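Local coordinates for kelch domain-containing protein (Colletotrichum graminicola M1.001, PDB 5C92), which probably oxidises alcohols as a copper-dependent member of the galactose oxidase-like family, pairing a kelch beta-propeller with an early-set domain, at residues V10-V15 with G57-A62. Sequence-based numbering, arbitrary orientation.
Sequences VKFPVV and GNISDA. With NAG (2-acetamido-2-deoxy-beta-D-glucopyranose), chain B.
The chain from Val-10 to Val-14 runs about 15° from the direction of Ile-59 to Ala-62, and Phe-12 faces Ile-59 and Pro-13 faces Ala-62, a worked example of neighbouring propeller blades packed without a hydrogen bond between the two segments. Ile-59 does most of the joining. With CG1 anti to the carbonyl carbon (chi1 -69°) and the chain then extended, its CD1 sits over one face of the Phe-12 ring, 4.3 Å from the centroid in a CH-pi contact, and also meets Val-10 CB at 3.7 Å. Its other branch, CG2, lies 3.9 Å from Phe-12 CD1, near the rim of the ring. Further along, Pro-13 lays CG 3.5 Å from the backbone N of Ala-62, and the CB of Ala-62 rests against both Pro-13 CG and Val-14 CG1, 3.8 Å from the latter CG1. Asp-61 OD1 turns back through its anti lone pair to accept the N-H of Ala-62 at 2.9 Å, beside Pro-13 CB. Asn-58 carries its N-linked sugar away from this apolar seam. The contact thus bridges two neighbouring sheets: strand 5-11 pairs with 364-369, strand 58-66 with 47-53, while the Phe-12 ring also meets Trp-347 nearly perpendicularly and touches Val-30 of strand 28-31.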
ATOM      1  N   VAL A  10      10.116   1.513 -18.392  1.00 25.64           N
ATOM      2  CA  VAL A  10       9.615   2.829 -18.625  1.00 25.95           C
ATOM      3  C   VAL A  10      10.452   3.772 -17.796  1.00 29.86           C
ATOM      4  O   VAL A  10      11.155   3.352 -16.878  1.00 28.66           O
ATOM      5  CB  VAL A  10       8.107   2.931 -18.322  1.00 25.48           C
ATOM      6  CG1 VAL A  10       7.338   1.894 -19.106  1.00 29.65           C
ATOM      7  CG2 VAL A  10       7.806   2.713 -16.870  1.00 28.40           C
ATOM      8  N   LYS A  11      10.477   5.032 -18.204  1.00 25.20           N
ATOM      9  CA  LYS A  11      11.282   6.043 -17.524  1.00 26.20           C
ATOM     10  C   LYS A  11      10.465   7.307 -17.394  1.00 27.78           C
ATOM     11  O   LYS A  11      10.289   8.050 -18.357  1.00 27.78           O
ATOM     12  CB  LYS A  11      12.612   6.288 -18.296  1.00 25.77           C
ATOM     13  CG  LYS A  11      13.609   7.259 -17.668  1.00 30.16           C
ATOM     14  CD  LYS A  11      14.952   7.200 -18.415  1.00 38.41           C
ATOM     15  CE  LYS A  11      16.106   7.883 -17.713  1.00 41.51           C
ATOM     16  NZ  LYS A  11      15.958   9.347 -17.924  1.00 46.20           N
ATOM     17  N   PHE A  12       9.996   7.569 -16.181  1.00 22.72           N
ATOM     18  CA  PHE A  12       9.226   8.735 -15.909  1.00 23.94           C
ATOM     19  C   PHE A  12      10.074  10.016 -15.881  1.00 24.42           C
ATOM     20  O   PHE A  12      11.268   9.966 -15.652  1.00 28.68           O
ATOM     21  CB  PHE A  12       8.518   8.589 -14.564  1.00 23.38           C
ATOM     22  CG  PHE A  12       7.390   7.620 -14.564  1.00 25.04           C
ATOM     23  CD1 PHE A  12       6.110   8.015 -14.969  1.00 30.12           C
ATOM     24  CD2 PHE A  12       7.589   6.306 -14.147  1.00 25.56           C
ATOM     25  CE1 PHE A  12       5.047   7.116 -14.924  1.00 28.01           C
ATOM     26  CE2 PHE A  12       6.534   5.406 -14.120  1.00 28.17           C
ATOM     27  CZ  PHE A  12       5.256   5.820 -14.458  1.00 27.56           C
ATOM     28  N   PRO A  13       9.438  11.160 -16.064  1.00 24.70           N
ATOM     29  CA  PRO A  13      10.091  12.465 -16.045  1.00 26.10           C
ATOM     30  C   PRO A  13      10.099  13.031 -14.630  1.00 27.81           C
ATOM     31  O   PRO A  13      10.459  14.150 -14.437  1.00 27.90           O
ATOM     32  CB  PRO A  13       9.156  13.319 -16.872  1.00 24.85           C
ATOM     33  CG  PRO A  13       7.797  12.693 -16.664  1.00 25.35           C
ATOM     34  CD  PRO A  13       8.082  11.233 -16.648  1.00 27.24           C
ATOM     35  N   VAL A  14       9.545  12.298 -13.664  1.00 26.78           N
ATOM     36  CA  VAL A  14       9.842  12.520 -12.249  1.00 25.82           C
ATOM     37  C   VAL A  14      10.261  11.187 -11.589  1.00 24.54           C
ATOM     38  O   VAL A  14       9.920  10.136 -12.087  1.00 26.49           O
ATOM     39  CB  VAL A  14       8.625  13.114 -11.490  1.00 29.27           C
ATOM     40  CG1 VAL A  14       8.072  14.328 -12.174  1.00 32.15           C
ATOM     41  CG2 VAL A  14       7.502  12.095 -11.301  1.00 28.84           C
ATOM     42  N   VAL A  15      10.987  11.226 -10.486  1.00 23.86           N
ATOM     43  CA  VAL A  15      11.344   9.986  -9.805  1.00 23.15           C
ATOM     44  C   VAL A  15      10.116   9.489  -9.057  1.00 21.24           C
ATOM     45  O   VAL A  15       9.539  10.242  -8.290  1.00 19.81           O
ATOM     46  CB  VAL A  15      12.456  10.186  -8.795  1.00 26.79           C
ATOM     47  CG1 VAL A  15      12.829   8.827  -8.166  1.00 24.95           C
ATOM     48  CG2 VAL A  15      13.627  10.880  -9.463  1.00 26.29           C
ATOM     49  N   GLY A  57      -0.807   2.591 -22.765  1.00 26.16           N
ATOM     50  CA  GLY A  57       0.592   2.194 -22.513  1.00 24.26           C
ATOM     51  C   GLY A  57       1.546   3.394 -22.523  1.00 23.19           C
ATOM     52  O   GLY A  57       2.744   3.238 -22.484  1.00 25.14           O
ATOM     53  N   ASN A  58       1.028   4.613 -22.511  1.00 22.66           N
ATOM     54  CA  ASN A  58       1.900   5.759 -22.607  1.00 22.10           C
ATOM     55  C   ASN A  58       1.887   6.613 -21.338  1.00 24.93           C
ATOM     56  O   ASN A  58       0.919   6.614 -20.579  1.00 26.75           O
ATOM     57  CB  ASN A  58       1.477   6.601 -23.792  1.00 23.63           C
ATOM     58  CG  ASN A  58       1.801   5.956 -25.119  1.00 26.16           C
ATOM     59  OD1 ASN A  58       2.821   5.267 -25.272  1.00 24.05           O
ATOM     60  ND2 ASN A  58       0.932   6.212 -26.120  1.00 26.13           N
ATOM     61  N   ILE A  59       2.974   7.361 -21.177  1.00 26.56           N
ATOM     62  CA  ILE A  59       3.257   8.203 -20.027  1.00 24.90           C
ATOM     63  C   ILE A  59       3.158   9.632 -20.455  1.00 25.96           C
ATOM     64  O   ILE A  59       3.755  10.021 -21.454  1.00 26.52           O
ATOM     65  CB  ILE A  59       4.707   7.942 -19.560  1.00 25.40           C
ATOM     66  CG1 ILE A  59       4.827   6.533 -18.962  1.00 27.55           C
ATOM     67  CG2 ILE A  59       5.174   8.983 -18.577  1.00 26.11           C
ATOM     68  CD1 ILE A  59       6.248   6.047 -18.756  1.00 32.16           C
ATOM     69  N   SER A  60       2.615  10.453 -19.591  1.00 25.29           N
ATOM     70  CA  SER A  60       2.535  11.863 -19.859  1.00 28.88           C
ATOM     71  C   SER A  60       3.633  12.616 -19.163  1.00 33.31           C
ATOM     72  O   SER A  60       4.138  12.193 -18.109  1.00 31.45           O
ATOM     73  CB  SER A  60       1.155  12.382 -19.406  1.00 35.50           C
ATOM     74  OG  SER A  60       0.939  12.103 -18.033  1.00 36.42           O
ATOM     75  N   ASP A  61       4.004  13.761 -19.737  1.00 33.12           N
ATOM     76  CA  ASP A  61       5.155  14.529 -19.249  1.00 35.16           C
ATOM     77  C   ASP A  61       4.775  15.185 -17.917  1.00 30.22           C
ATOM     78  O   ASP A  61       3.617  15.313 -17.583  1.00 29.82           O
ATOM     79  CB  ASP A  61       5.684  15.571 -20.310  1.00 36.17           C
ATOM     80  CG  ASP A  61       7.268  15.833 -20.220  1.00 42.02           C
ATOM     81  OD1 ASP A  61       7.871  15.726 -19.121  1.00 36.37           O
ATOM     82  OD2 ASP A  61       7.944  16.077 -21.271  1.00 40.31           O
ATOM     83  N   ALA A  62       5.800  15.554 -17.150  1.00 29.04           N
ATOM     84  CA  ALA A  62       5.667  16.059 -15.793  1.00 28.11           C
ATOM     85  C   ALA A  62       4.837  17.330 -15.751  1.00 31.15           C
ATOM     86  O   ALA A  62       5.046  18.198 -16.571  1.00 28.14           O
ATOM     87  CB  ALA A  62       7.071  16.316 -15.221  1.00 31.68           C
TER
HETATM   88  C1  NAG B 501       1.164   5.738 -27.435  1.00 28.67           C
HETATM   89  C2  NAG B 501       0.403   4.448 -27.789  1.00 24.45           C
HETATM   90  C3  NAG B 501       0.494   4.173 -29.289  1.00 26.63           C
HETATM   91  C4  NAG B 501       0.116   5.420 -30.048  1.00 25.69           C
HETATM   92  C5  NAG B 501       1.010   6.567 -29.647  1.00 27.09           C
HETATM   93  C6  NAG B 501       0.722   7.854 -30.467  1.00 22.85           C
HETATM   94  C7  NAG B 501       2.135   2.716 -27.156  1.00 25.16           C
HETATM   95  C8  NAG B 501       2.341   1.566 -26.219  1.00 26.14           C
HETATM   96  N2  NAG B 501       0.956   3.315 -27.043  1.00 22.47           N
HETATM   97  O3  NAG B 501      -0.367   3.107 -29.689  1.00 22.87           O
HETATM   98  O4  NAG B 501       0.326   5.148 -31.439  1.00 27.80           O
HETATM   99  O5  NAG B 501       0.805   6.841 -28.240  1.00 26.21           O
HETATM  100  O6  NAG B 501       1.632   8.840 -29.994  1.00 22.85           O
HETATM  101  O7  NAG B 501       3.009   3.057 -27.934  1.00 26.78           O